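Local atomic coordinates of S-adenosylmethionine decarboxylase proenzyme (Aquifex aeolicus, PDB entry 2III), a protein that probably catalyses the decarboxylation of S-adenosylmethionine to S-adenosylmethioninamine, the propylamine donor for making spermidine and spermine. Residues 28-33 / 99-104; 35-40 / 94-99; 67-72 / 76-81. All blocks are in the same frame, centred on the assembly; numbering follows the deposited sequence.

Contact 1 (28-33 / 99-104); sequences RELLEG and TQLNPK
Leu30 of helix 24-37 pushes its two methyl groups against Gln100 and Leu101 in the last turn of helix 87-101, joining the two helices that form the helical layer of this two-layer alpha/beta sandwich. Its CD1 meets the aliphatic root of Gln100, 3.5 Å from CB, while its CD2 lies 4.0 Å from CD1 of Leu101, the two leucine side chains crossing at about a right angle. With CG of Leu30 anti to the backbone N (chi1 -179°), the side chain reaches out to the second helix and bridges the 7.3 Å between the CA atoms of Leu30 and Gln100. The floor belongs to the sheet and a nearby loop: Leu30 also rests on Ile68, and Leu101 on Leu13 and Ile21. An alanine in place of Leu101 removes both methyls facing Leu30 and would probably open a gap between the helix pair and Leu13. Asn102, with positive phi, is the first residue past the helix, and the chain turns through Pro103 to Lys104, which hydrogen-bonds through its backbone to Tyr14. Gln100 bends at chi2 (-52°), turning its amide away from Leu30, and NE2 makes a weak 3.5 Å hydrogen bond to Thr99 OG1.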
ATOM      1  N   ARG A  28       7.440  -4.718 -13.629  1.00 30.98           N
ATOM      2  CA  ARG A  28       6.540  -4.106 -14.593  1.00 26.96           C
ATOM      3  C   ARG A  28       5.749  -5.163 -15.334  1.00 26.61           C
ATOM      4  O   ARG A  28       4.526  -5.082 -15.410  1.00 29.40           O
ATOM      5  CB  ARG A  28       7.335  -3.249 -15.580  1.00 43.37           C
ATOM      6  CG  ARG A  28       6.571  -2.783 -16.815  1.00 41.51           C
ATOM      7  CD  ARG A  28       7.254  -1.558 -17.418  1.00 42.58           C
ATOM      8  NE  ARG A  28       6.683  -0.324 -16.878  1.00 61.53           N
ATOM      9  CZ  ARG A  28       7.341   0.823 -16.754  1.00 57.98           C
ATOM     10  NH1 ARG A  28       8.613   0.907 -17.123  1.00 59.93           N
ATOM     11  NH2 ARG A  28       6.719   1.892 -16.272  1.00 52.44           N
ATOM     12  N   GLU A  29       6.435  -6.164 -15.873  1.00 20.50           N
ATOM     13  CA  GLU A  29       5.731  -7.221 -16.590  1.00 30.79           C
ATOM     14  C   GLU A  29       4.746  -7.899 -15.656  1.00 26.58           C
ATOM     15  O   GLU A  29       3.593  -8.131 -16.013  1.00 26.01           O
ATOM     16  CB  GLU A  29       6.706  -8.265 -17.124  1.00 30.43           C
ATOM     17  CG  GLU A  29       7.150  -8.023 -18.548  1.00 61.99           C
ATOM     18  CD  GLU A  29       7.793  -9.252 -19.159  1.00 76.59           C
ATOM     19  OE1 GLU A  29       7.131 -10.313 -19.189  1.00 77.99           O
ATOM     20  OE2 GLU A  29       8.955  -9.157 -19.608  1.00 87.45           O
ATOM     21  N   LEU A  30       5.223  -8.208 -14.456  1.00 20.13           N
ATOM     22  CA  LEU A  30       4.428  -8.868 -13.433  1.00 22.23           C
ATOM     23  C   LEU A  30       3.130  -8.121 -13.106  1.00 23.35           C
ATOM     24  O   LEU A  30       2.040  -8.688 -13.197  1.00 26.03           O
ATOM     25  CB  LEU A  30       5.261  -9.015 -12.157  1.00 19.47           C
ATOM     26  CG  LEU A  30       4.607  -9.708 -10.960  1.00 24.95           C
ATOM     27  CD1 LEU A  30       4.517 -11.201 -11.243  1.00 28.29           C
ATOM     28  CD2 LEU A  30       5.426  -9.456  -9.701  1.00 21.81           C
ATOM     29  N   LEU A  31       3.252  -6.855 -12.716  1.00 20.20           N
ATOM     30  CA  LEU A  31       2.083  -6.053 -12.358  1.00 22.48           C
ATOM     31  C   LEU A  31       1.180  -5.735 -13.553  1.00 33.11           C
ATOM     32  O   LEU A  31      -0.041  -5.627 -13.398  1.00 29.94           O
ATOM     33  CB  LEU A  31       2.514  -4.751 -11.658  1.00 25.51           C
ATOM     34  CG  LEU A  31       3.243  -4.856 -10.310  1.00 19.01           C
ATOM     35  CD1 LEU A  31       3.260  -3.491  -9.640  1.00 16.14           C
ATOM     36  CD2 LEU A  31       2.546  -5.857  -9.407  1.00 15.25           C
ATOM     37  N   GLU A  32       1.765  -5.565 -14.738  1.00 28.95           N
ATOM     38  CA  GLU A  32       0.949  -5.299 -15.921  1.00 34.71           C
ATOM     39  C   GLU A  32       0.132  -6.561 -16.151  1.00 31.34           C
ATOM     40  O   GLU A  32      -1.041  -6.507 -16.522  1.00 35.05           O
ATOM     41  CB  GLU A  32       1.813  -5.050 -17.164  1.00 40.22           C
ATOM     42  CG  GLU A  32       2.618  -3.765 -17.165  1.00 51.50           C
ATOM     43  CD  GLU A  32       3.321  -3.525 -18.496  1.00 66.88           C
ATOM     44  OE1 GLU A  32       3.900  -4.485 -19.057  1.00 68.27           O
ATOM     45  OE2 GLU A  32       3.303  -2.371 -18.980  1.00 76.58           O
ATOM     46  N   GLY A  33       0.775  -7.702 -15.921  1.00 24.34           N
ATOM     47  CA  GLY A  33       0.114  -8.975 -16.111  1.00 15.69           C
ATOM     48  C   GLY A  33      -0.989  -9.212 -15.100  1.00 32.43           C
ATOM     49  O   GLY A  33      -2.011  -9.826 -15.428  1.00 22.67           O
ATOM     50  N   THR A  99       1.386 -16.920  -8.499  1.00 31.06           N
ATOM     51  CA  THR A  99       1.737 -17.994  -9.426  1.00 27.44           C
ATOM     52  C   THR A  99       2.911 -17.615 -10.304  1.00 27.18           C
ATOM     53  O   THR A  99       3.733 -18.464 -10.637  1.00 28.66           O
ATOM     54  CB  THR A  99       0.574 -18.387 -10.355  1.00 35.07           C
ATOM     55  OG1 THR A  99       0.206 -17.260 -11.157  1.00 53.42           O
ATOM     56  CG2 THR A  99      -0.623 -18.866  -9.549  1.00 27.43           C
ATOM     57  N   GLN A 100       2.996 -16.349 -10.691  1.00 19.00           N
ATOM     58  CA  GLN A 100       4.107 -15.925 -11.532  1.00 22.04           C
ATOM     59  C   GLN A 100       5.415 -15.961 -10.751  1.00 25.23           C
ATOM     60  O   GLN A 100       6.450 -16.365 -11.276  1.00 32.65           O
ATOM     61  CB  GLN A 100       3.872 -14.513 -12.070  1.00 15.84           C
ATOM     62  CG  GLN A 100       2.665 -14.401 -12.986  1.00 32.89           C
ATOM     63  CD  GLN A 100       2.686 -15.432 -14.102  1.00 38.81           C
ATOM     64  OE1 GLN A 100       3.613 -15.468 -14.910  1.00 45.85           O
ATOM     65  NE2 GLN A 100       1.664 -16.279 -14.149  1.00 43.18           N
ATOM     66  N   LEU A 101       5.369 -15.537  -9.495  1.00 23.00           N
ATOM     67  CA  LEU A 101       6.567 -15.518  -8.660  1.00 26.27           C
ATOM     68  C   LEU A 101       6.879 -16.885  -8.063  1.00 23.00           C
ATOM     69  O   LEU A 101       8.011 -17.155  -7.647  1.00 24.96           O
ATOM     70  CB  LEU A 101       6.410 -14.487  -7.539  1.00 20.11           C
ATOM     71  CG  LEU A 101       6.364 -13.039  -8.021  1.00 13.75           C
ATOM     72  CD1 LEU A 101       6.355 -12.102  -6.826  1.00 13.96           C
ATOM     73  CD2 LEU A 101       7.565 -12.766  -8.916  1.00 12.50           C
ATOM     74  N   ASN A 102       5.861 -17.736  -8.012  1.00 21.94           N
ATOM     75  CA  ASN A 102       6.005 -19.084  -7.480  1.00 22.93           C
ATOM     76  C   ASN A 102       6.882 -19.165  -6.222  1.00 23.12           C
ATOM     77  O   ASN A 102       7.959 -19.769  -6.234  1.00 19.58           O
ATOM     78  CB  ASN A 102       6.562 -20.001  -8.574  1.00 18.37           C
ATOM     79  CG  ASN A 102       6.747 -21.432  -8.103  1.00 24.88           C
ATOM     80  OD1 ASN A 102       5.828 -22.048  -7.562  1.00 32.22           O
ATOM     81  ND2 ASN A 102       7.939 -21.973  -8.318  1.00 28.23           N
ATOM     82  N   PRO A 103       6.431 -18.547  -5.118  1.00 25.18           N
ATOM     83  CA  PRO A 103       7.192 -18.571  -3.863  1.00 23.50           C
ATOM     84  C   PRO A 103       7.107 -19.940  -3.184  1.00 25.14           C
ATOM     85  O   PRO A 103       6.173 -20.699  -3.430  1.00 27.36           O
ATOM     86  CB  PRO A 103       6.515 -17.487  -3.034  1.00 18.78           C
ATOM     87  CG  PRO A 103       5.081 -17.594  -3.482  1.00 24.28           C
ATOM     88  CD  PRO A 103       5.228 -17.704  -4.987  1.00 22.57           C
ATOM     89  N   LYS A 104       8.081 -20.248  -2.330  1.00 24.10           N
ATOM     90  CA  LYS A 104       8.089 -21.520  -1.618  1.00 22.70           C
ATOM     91  C   LYS A 104       7.300 -21.434  -0.304  1.00 24.80           C
ATOM     92  O   LYS A 104       6.692 -22.414   0.121  1.00 28.36           O
ATOM     93  CB  LYS A 104       9.533 -21.966  -1.354  1.00 19.35           C
ATOM     94  CG  LYS A 104      10.281 -22.338  -2.634  1.00 33.23           C
ATOM     95  CD  LYS A 104      11.666 -22.888  -2.360  1.00 52.29           C
ATOM     96  CE  LYS A 104      12.577 -21.853  -1.712  1.00 63.51           C
ATOM     97  NZ  LYS A 104      13.908 -22.434  -1.366  1.00 67.73           N
TER

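Contact 2 (35-40 / 94-99); sequences VKYANL and MDYIIT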
ATOM      1  N   VAL A  35      -2.786  -6.818 -13.469  1.00 26.10           N
ATOM      2  CA  VAL A  35      -3.854  -5.891 -13.808  1.00 25.67           C
ATOM      3  C   VAL A  35      -4.744  -6.426 -14.924  1.00 31.51           C
ATOM      4  O   VAL A  35      -5.968  -6.409 -14.798  1.00 30.19           O
ATOM      5  CB  VAL A  35      -3.278  -4.517 -14.224  1.00 31.65           C
ATOM      6  CG1 VAL A  35      -4.361  -3.650 -14.852  1.00 22.74           C
ATOM      7  CG2 VAL A  35      -2.694  -3.818 -13.002  1.00 21.59           C
ATOM      8  N   LYS A  36      -4.138  -6.905 -16.010  1.00 28.82           N
ATOM      9  CA  LYS A  36      -4.912  -7.434 -17.132  1.00 37.55           C
ATOM     10  C   LYS A  36      -5.637  -8.734 -16.758  1.00 38.08           C
ATOM     11  O   LYS A  36      -6.819  -8.903 -17.053  1.00 33.09           O
ATOM     12  CB  LYS A  36      -3.997  -7.663 -18.344  1.00 40.82           C
ATOM     13  CG  LYS A  36      -3.216  -6.414 -18.758  1.00 60.85           C
ATOM     14  CD  LYS A  36      -2.405  -6.607 -20.043  1.00 66.77           C
ATOM     15  CE  LYS A  36      -3.302  -6.686 -21.273  1.00 81.42           C
ATOM     16  NZ  LYS A  36      -2.526  -6.718 -22.550  1.00 77.57           N
ATOM     17  N   TYR A  37      -4.931  -9.648 -16.104  1.00 29.61           N
ATOM     18  CA  TYR A  37      -5.530 -10.910 -15.694  1.00 31.37           C
ATOM     19  C   TYR A  37      -6.723 -10.669 -14.770  1.00 34.42           C
ATOM     20  O   TYR A  37      -7.716 -11.386 -14.840  1.00 30.68           O
ATOM     21  CB  TYR A  37      -4.491 -11.774 -14.974  1.00 31.62           C
ATOM     22  CG  TYR A  37      -5.043 -13.049 -14.371  1.00 38.00           C
ATOM     23  CD1 TYR A  37      -5.161 -14.214 -15.129  1.00 42.95           C
ATOM     24  CD2 TYR A  37      -5.448 -13.090 -13.036  1.00 31.33           C
ATOM     25  CE1 TYR A  37      -5.670 -15.391 -14.572  1.00 40.45           C
ATOM     26  CE2 TYR A  37      -5.958 -14.255 -12.472  1.00 40.87           C
ATOM     27  CZ  TYR A  37      -6.068 -15.400 -13.242  1.00 41.69           C
ATOM     28  OH  TYR A  37      -6.582 -16.547 -12.683  1.00 37.01           O
ATOM     29  N   ALA A  38      -6.623  -9.662 -13.902  1.00 34.37           N
ATOM     30  CA  ALA A  38      -7.705  -9.358 -12.961  1.00 28.86           C
ATOM     31  C   ALA A  38      -8.748  -8.418 -13.546  1.00 31.02           C
ATOM     32  O   ALA A  38      -9.734  -8.084 -12.886  1.00 41.65           O
ATOM     33  CB  ALA A  38      -7.136  -8.757 -11.683  1.00 25.10           C
ATOM     34  N   ASN A  39      -8.521  -7.989 -14.782  1.00 33.97           N
ATOM     35  CA  ASN A  39      -9.428  -7.082 -15.464  1.00 37.02           C
ATOM     36  C   ASN A  39      -9.607  -5.786 -14.666  1.00 41.84           C
ATOM     37  O   ASN A  39     -10.712  -5.240 -14.563  1.00 37.36           O
ATOM     38  CB  ASN A  39     -10.789  -7.749 -15.678  1.00 39.69           C
ATOM     39  CG  ASN A  39     -11.611  -7.052 -16.744  1.00 50.52           C
ATOM     40  OD1 ASN A  39     -12.840  -7.134 -16.751  1.00 64.39           O
ATOM     41  ND2 ASN A  39     -10.933  -6.372 -17.662  1.00 43.82           N
ATOM     42  N   LEU A  40      -8.513  -5.305 -14.087  1.00 38.41           N
ATOM     43  CA  LEU A  40      -8.550  -4.074 -13.319  1.00 33.72           C
ATOM     44  C   LEU A  40      -8.200  -2.924 -14.243  1.00 29.51           C
ATOM     45  O   LEU A  40      -7.497  -3.107 -15.234  1.00 30.81           O
ATOM     46  CB  LEU A  40      -7.549  -4.125 -12.162  1.00 30.21           C
ATOM     47  CG  LEU A  40      -7.919  -4.962 -10.937  1.00 26.34           C
ATOM     48  CD1 LEU A  40      -6.736  -5.027  -9.981  1.00 22.00           C
ATOM     49  CD2 LEU A  40      -9.124  -4.346 -10.250  1.00 19.00           C
HETATM   50  N   MSE A  94      -3.870 -11.110  -6.920  1.00 20.78           N
HETATM   51  CA  MSE A  94      -2.908 -11.730  -6.013  1.00 16.06           C
HETATM   52  C   MSE A  94      -2.589 -13.164  -6.433  1.00 16.45           C
HETATM   53  O   MSE A  94      -1.449 -13.603  -6.292  1.00 16.12           O
HETATM   54  CB  MSE A  94      -3.419 -11.713  -4.563  1.00 13.73           C
HETATM   55  CG  MSE A  94      -2.397 -12.239  -3.546  1.00 12.58           C
HETATM   56 SE   MSE A  94      -0.735 -11.190  -3.512  1.00 33.77          SE
HETATM   57  CE  MSE A  94      -1.328  -9.731  -2.344  1.00 20.63           C
ATOM     58  N   ASP A  95      -3.579 -13.890  -6.952  1.00 19.38           N
ATOM     59  CA  ASP A  95      -3.348 -15.271  -7.397  1.00 22.43           C
ATOM     60  C   ASP A  95      -2.369 -15.258  -8.566  1.00 26.69           C
ATOM     61  O   ASP A  95      -1.481 -16.115  -8.670  1.00 18.11           O
ATOM     62  CB  ASP A  95      -4.652 -15.942  -7.862  1.00 26.34           C
ATOM     63  CG  ASP A  95      -5.629 -16.193  -6.726  1.00 26.52           C
ATOM     64  OD1 ASP A  95      -5.193 -16.229  -5.559  1.00 29.11           O
ATOM     65  OD2 ASP A  95      -6.834 -16.371  -7.005  1.00 31.40           O
ATOM     66  N   TYR A  96      -2.547 -14.283  -9.456  1.00 18.10           N
ATOM     67  CA  TYR A  96      -1.683 -14.148 -10.617  1.00 20.95           C
ATOM     68  C   TYR A  96      -0.252 -13.863 -10.161  1.00 24.96           C
ATOM     69  O   TYR A  96       0.675 -14.593 -10.504  1.00 27.95           O
ATOM     70  CB  TYR A  96      -2.172 -13.010 -11.527  1.00 18.33           C
ATOM     71  CG  TYR A  96      -1.291 -12.807 -12.739  1.00 21.57           C
ATOM     72  CD1 TYR A  96      -1.389 -13.647 -13.851  1.00 23.09           C
ATOM     73  CD2 TYR A  96      -0.317 -11.811 -12.753  1.00 26.81           C
ATOM     74  CE1 TYR A  96      -0.537 -13.499 -14.947  1.00 24.76           C
ATOM     75  CE2 TYR A  96       0.539 -11.655 -13.839  1.00 33.27           C
ATOM     76  CZ  TYR A  96       0.423 -12.500 -14.932  1.00 37.06           C
ATOM     77  OH  TYR A  96       1.264 -12.338 -16.009  1.00 47.23           O
ATOM     78  N   ILE A  97      -0.079 -12.794  -9.386  1.00 21.32           N
ATOM     79  CA  ILE A  97       1.237 -12.418  -8.890  1.00 19.22           C
ATOM     80  C   ILE A  97       1.940 -13.592  -8.199  1.00 21.13           C
ATOM     81  O   ILE A  97       3.103 -13.878  -8.475  1.00 22.39           O
ATOM     82  CB  ILE A  97       1.124 -11.207  -7.923  1.00 17.02           C
ATOM     83  CG1 ILE A  97       0.759  -9.951  -8.724  1.00 19.14           C
ATOM     84  CG2 ILE A  97       2.430 -11.016  -7.154  1.00 21.61           C
ATOM     85  CD1 ILE A  97       0.445  -8.729  -7.888  1.00 15.48           C
ATOM     86  N   ILE A  98       1.235 -14.283  -7.311  1.00 21.15           N
ATOM     87  CA  ILE A  98       1.828 -15.416  -6.612  1.00 25.74           C
ATOM     88  C   ILE A  98       2.252 -16.544  -7.561  1.00 33.66           C
ATOM     89  O   ILE A  98       3.362 -17.071  -7.446  1.00 37.74           O
ATOM     90  CB  ILE A  98       0.862 -15.983  -5.541  1.00 22.05           C
ATOM     91  CG1 ILE A  98       0.726 -14.982  -4.392  1.00 20.20           C
ATOM     92  CG2 ILE A  98       1.386 -17.319  -4.998  1.00 21.48           C
ATOM     93  CD1 ILE A  98      -0.250 -15.410  -3.315  1.00  8.98           C
ATOM     94  N   THR A  99       1.386 -16.920  -8.499  1.00 31.06           N
ATOM     95  CA  THR A  99       1.737 -17.994  -9.426  1.00 27.44           C
ATOM     96  C   THR A  99       2.911 -17.615 -10.304  1.00 27.18           C
ATOM     97  O   THR A  99       3.733 -18.464 -10.637  1.00 28.66           O
ATOM     98  CB  THR A  99       0.574 -18.387 -10.355  1.00 35.07           C
ATOM     99  OG1 THR A  99       0.206 -17.260 -11.157  1.00 53.42           O
ATOM    100  CG2 THR A  99      -0.623 -18.866  -9.549  1.00 27.43           C
TER
HETATM  101  O   HOH W   1      -7.413 -16.620 -10.028  1.00 37.06           O
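Tyr37, in the last turn of helix 24-37, packs against Tyr96 in the C-terminal half of helix 87-101, on the outer side of the helical layer. The aromatic part is an offset pair with the planes 28° apart and the centroids 5.4 Å apart, so that little of one ring lies over the other. What touches is the root of each side chain, with CD2 of Tyr37 3.6 Å from CB of Tyr96 and CG of Tyr37 3.7 Å from CD1 of Tyr96. Both CG atoms are anti to their backbone N (chi1 174° and 179°), which brings the roots together while the hydroxyls diverge. Polar contact runs through a water in the plane of the Tyr37 ring; the water lies 2.8 Å from Tyr37 OH and itself donates to Asp95 OD2 at 3.1 Å. Backbone bonds from Leu40 N to Val35 O and Asn39 N to Lys36 O close a Schellman motif. Separately, the side-chain hydroxyl of Thr99 donates OG1 back to Tyr96 O at 2.8 Å. The tyrosine pair thus meets through carbon alone, Arg92 of helix 87-101 adds a cation-pi contact to Tyr37 and a hydrogen bond to its carbonyl, and a single water links Tyr37 OH indirectly to Asp95 at the surface.

Contact 3 (67-72 / 76-81); sequences SIHTWP and LATVDV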
ATOM      1  N   SER A  67       0.900  -2.831  -4.949  1.00 18.18           N
ATOM      2  CA  SER A  67       2.294  -2.454  -4.754  1.00 25.53           C
ATOM      3  C   SER A  67       3.158  -3.681  -4.531  1.00 18.57           C
ATOM      4  O   SER A  67       2.663  -4.732  -4.118  1.00 21.76           O
ATOM      5  CB  SER A  67       2.430  -1.520  -3.548  1.00 13.04           C
ATOM      6  OG  SER A  67       2.001  -2.175  -2.366  1.00 25.96           O
ATOM      7  N   ILE A  68       4.446  -3.540  -4.823  1.00 20.37           N
ATOM      8  CA  ILE A  68       5.407  -4.612  -4.615  1.00 16.39           C
ATOM      9  C   ILE A  68       6.797  -4.031  -4.380  1.00 20.31           C
ATOM     10  O   ILE A  68       7.245  -3.134  -5.090  1.00 19.89           O
ATOM     11  CB  ILE A  68       5.479  -5.588  -5.806  1.00 17.61           C
ATOM     12  CG1 ILE A  68       6.466  -6.713  -5.473  1.00 16.10           C
ATOM     13  CG2 ILE A  68       5.894  -4.853  -7.057  1.00 16.86           C
ATOM     14  CD1 ILE A  68       6.494  -7.858  -6.474  1.00  7.38           C
ATOM     15  N   HIS A  69       7.458  -4.550  -3.355  1.00 19.03           N
ATOM     16  CA  HIS A  69       8.801  -4.133  -2.983  1.00 10.41           C
ATOM     17  C   HIS A  69       9.583  -5.446  -2.963  1.00 18.02           C
ATOM     18  O   HIS A  69       9.071  -6.468  -2.491  1.00 15.86           O
ATOM     19  CB  HIS A  69       8.758  -3.473  -1.601  1.00 14.18           C
ATOM     20  CG  HIS A  69       7.843  -2.282  -1.527  1.00 21.31           C
ATOM     21  ND1 HIS A  69       8.116  -1.089  -2.163  1.00 23.19           N
ATOM     22  CD2 HIS A  69       6.660  -2.104  -0.889  1.00 24.27           C
ATOM     23  CE1 HIS A  69       7.142  -0.227  -1.919  1.00 22.01           C
ATOM     24  NE2 HIS A  69       6.247  -0.817  -1.147  1.00 19.03           N
ATOM     25  N   THR A  70      10.806  -5.443  -3.485  1.00 11.86           N
ATOM     26  CA  THR A  70      11.566  -6.688  -3.533  1.00 18.85           C
ATOM     27  C   THR A  70      13.002  -6.637  -3.031  1.00 16.97           C
ATOM     28  O   THR A  70      13.640  -5.587  -3.017  1.00 13.73           O
ATOM     29  CB  THR A  70      11.589  -7.261  -4.962  1.00 17.95           C
ATOM     30  OG1 THR A  70      12.504  -6.506  -5.765  1.00 23.27           O
ATOM     31  CG2 THR A  70      10.205  -7.181  -5.584  1.00 14.57           C
ATOM     32  N   TRP A  71      13.491  -7.809  -2.633  1.00 14.80           N
ATOM     33  CA  TRP A  71      14.839  -7.991  -2.110  1.00 16.23           C
ATOM     34  C   TRP A  71      15.361  -9.294  -2.683  1.00 17.64           C
ATOM     35  O   TRP A  71      15.163 -10.363  -2.104  1.00 17.83           O
ATOM     36  CB  TRP A  71      14.816  -8.098  -0.583  1.00 24.15           C
ATOM     37  CG  TRP A  71      14.471  -6.824   0.122  1.00 23.14           C
ATOM     38  CD1 TRP A  71      15.345  -5.920   0.649  1.00 18.38           C
ATOM     39  CD2 TRP A  71      13.154  -6.311   0.375  1.00 15.74           C
ATOM     40  NE1 TRP A  71      14.654  -4.875   1.219  1.00 20.78           N
ATOM     41  CE2 TRP A  71      13.311  -5.088   1.065  1.00 14.43           C
ATOM     42  CE3 TRP A  71      11.857  -6.768   0.089  1.00 20.95           C
ATOM     43  CZ2 TRP A  71      12.216  -4.309   1.475  1.00 16.85           C
ATOM     44  CZ3 TRP A  71      10.769  -5.995   0.497  1.00 17.84           C
ATOM     45  CH2 TRP A  71      10.959  -4.775   1.183  1.00 15.26           C
ATOM     46  N   PRO A  72      16.006  -9.227  -3.852  1.00 17.61           N
ATOM     47  CA  PRO A  72      16.555 -10.415  -4.498  1.00 20.16           C
ATOM     48  C   PRO A  72      17.435 -11.258  -3.564  1.00 23.42           C
ATOM     49  O   PRO A  72      17.328 -12.483  -3.548  1.00 21.11           O
ATOM     50  CB  PRO A  72      17.346  -9.823  -5.662  1.00 17.52           C
ATOM     51  CG  PRO A  72      16.482  -8.677  -6.071  1.00 18.15           C
ATOM     52  CD  PRO A  72      16.113  -8.053  -4.739  1.00 16.48           C
ATOM     53  N   LEU A  76      12.806 -12.469  -1.477  1.00 17.73           N
ATOM     54  CA  LEU A  76      11.587 -11.907  -0.917  1.00 20.39           C
ATOM     55  C   LEU A  76      10.936 -10.777  -1.691  1.00 27.06           C
ATOM     56  O   LEU A  76      11.610  -9.898  -2.241  1.00 20.02           O
ATOM     57  CB  LEU A  76      11.868 -11.417   0.505  1.00 25.64           C
ATOM     58  CG  LEU A  76      10.777 -10.557   1.151  1.00 34.83           C
ATOM     59  CD1 LEU A  76       9.618 -11.444   1.556  1.00 18.71           C
ATOM     60  CD2 LEU A  76      11.342  -9.816   2.356  1.00 33.20           C
ATOM     61  N   ALA A  77       9.605 -10.809  -1.692  1.00 20.66           N
ATOM     62  CA  ALA A  77       8.788  -9.789  -2.335  1.00 24.32           C
ATOM     63  C   ALA A  77       7.574  -9.536  -1.439  1.00 21.79           C
ATOM     64  O   ALA A  77       6.899 -10.472  -1.020  1.00 16.22           O
ATOM     65  CB  ALA A  77       8.333 -10.261  -3.721  1.00 14.24           C
ATOM     66  N   THR A  78       7.310  -8.272  -1.129  1.00 19.32           N
ATOM     67  CA  THR A  78       6.163  -7.925  -0.308  1.00  9.61           C
ATOM     68  C   THR A  78       5.137  -7.286  -1.231  1.00 18.04           C
ATOM     69  O   THR A  78       5.400  -6.255  -1.866  1.00 19.32           O
ATOM     70  CB  THR A  78       6.567  -6.970   0.832  1.00 15.11           C
ATOM     71  OG1 THR A  78       7.348  -5.883   0.310  1.00  9.94           O
ATOM     72  CG2 THR A  78       7.385  -7.736   1.870  1.00 17.33           C
ATOM     73  N   VAL A  79       3.968  -7.914  -1.298  1.00 18.37           N
ATOM     74  CA  VAL A  79       2.895  -7.490  -2.189  1.00 12.92           C
ATOM     75  C   VAL A  79       1.604  -6.986  -1.536  1.00 19.68           C
ATOM     76  O   VAL A  79       1.170  -7.497  -0.507  1.00 18.74           O
ATOM     77  CB  VAL A  79       2.507  -8.655  -3.116  1.00 15.59           C
ATOM     78  CG1 VAL A  79       1.567  -8.160  -4.208  1.00 20.41           C
ATOM     79  CG2 VAL A  79       3.771  -9.303  -3.706  1.00 15.95           C
ATOM     80  N   ASP A  80       0.985  -5.989  -2.159  1.00 13.62           N
ATOM     81  CA  ASP A  80      -0.277  -5.448  -1.674  1.00 13.52           C
ATOM     82  C   ASP A  80      -1.256  -5.326  -2.832  1.00 20.67           C
ATOM     83  O   ASP A  80      -0.931  -4.742  -3.873  1.00 21.38           O
ATOM     84  CB  ASP A  80      -0.099  -4.047  -1.069  1.00 14.73           C
ATOM     85  CG  ASP A  80       0.550  -4.066   0.298  1.00 20.00           C
ATOM     86  OD1 ASP A  80      -0.071  -3.526   1.243  1.00 15.87           O
ATOM     87  OD2 ASP A  80       1.675  -4.601   0.428  1.00 13.47           O
ATOM     88  N   VAL A  81      -2.448  -5.883  -2.656  1.00 13.65           N
ATOM     89  CA  VAL A  81      -3.488  -5.761  -3.667  1.00 10.62           C
ATOM     90  C   VAL A  81      -4.706  -5.227  -2.938  1.00 10.38           C
ATOM     91  O   VAL A  81      -5.363  -5.945  -2.197  1.00 19.93           O
ATOM     92  CB  VAL A  81      -3.825  -7.098  -4.348  1.00 15.17           C
ATOM     93  CG1 VAL A  81      -5.009  -6.910  -5.303  1.00 16.25           C
ATOM     94  CG2 VAL A  81      -2.621  -7.583  -5.140  1.00 14.45           C
TER
HETATM   95  O   HOH W   2       3.872  -3.981  -0.893  1.00 12.56           O
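Ile68 and Val79 run alongside each other on the helix-facing side of the sandwich's sheet, within the antiparallel hairpin of strands 65-71 and 76-84. Three hydrogen-bonded pairs, Ser67 with Asp80, His69 with Thr78 and Trp71 with Leu76, alternate with the non-hydrogen-bonded pairs Ile68 with Val79 and Thr70 with Ala77. In the latter the strands draw close, and the CA of Ile68 makes a C-H...O contact of 3.2 Å with Thr78 O. The face carrying Ile68, Thr70, Ala77 and Val79 is largely apolar: CG1 of Ile68 is 4.1 Å from CG2 of Val79, and helices 24-37 and 87-101 cover this side.

The opposite face is mixed, with Ser67, His69, Thr78 and Asp80 polar beside Trp71 and Leu76, and it meets the second subunit. His69, the predicted proton acceptor for self-processing, bonds through ND1 to Thr56 and through NE2 to His65 of the second subunit, whereas Thr78 OG1 bonds to Tyr82 of that subunit. Trp71 is partly exposed, yet with CG anti to the carbonyl carbon (chi1 -70°) its indole lies along Leu76, CE3 3.8 Å from CD2. Thr78 OG1 also sits at the indole edge, in its plane, 3.4 Å from CZ3. The looser, hydrated part is at the far end, where Asp80 bonds to His8 and forms a salt bridge to Arg113 of the second subunit. There a water bridges the side chains of Ser67 and Asp80: it accepts from Ser67 OG at 3.0 Å and donates to Thr78 O at 2.9 Å and to Asp80 OD2 at 2.6 Å.

Contacts 1 and 2 are successive meetings of the same two helices, their centres 8 Å apart and Thr99 common to both; contact 3 lies in the sheet beneath and is nested along the chain inside both. Contact 1 reaches it through CD2 of Leu30, 3.8 Å from CD1 of Ile68, and contact 2 through CD1 of Ile97, 3.9 Å from CG1 of Val79. Contact 3 holds the predicted processing residue His69, and the side chain of Asp80 is about 9 Å from that of Ser64, the predicted pyruvoyl precursor. Contact 2 lies away from these sites, while the side chain of Leu101 in contact 1 is about 9 Å from the bound magnesium ion.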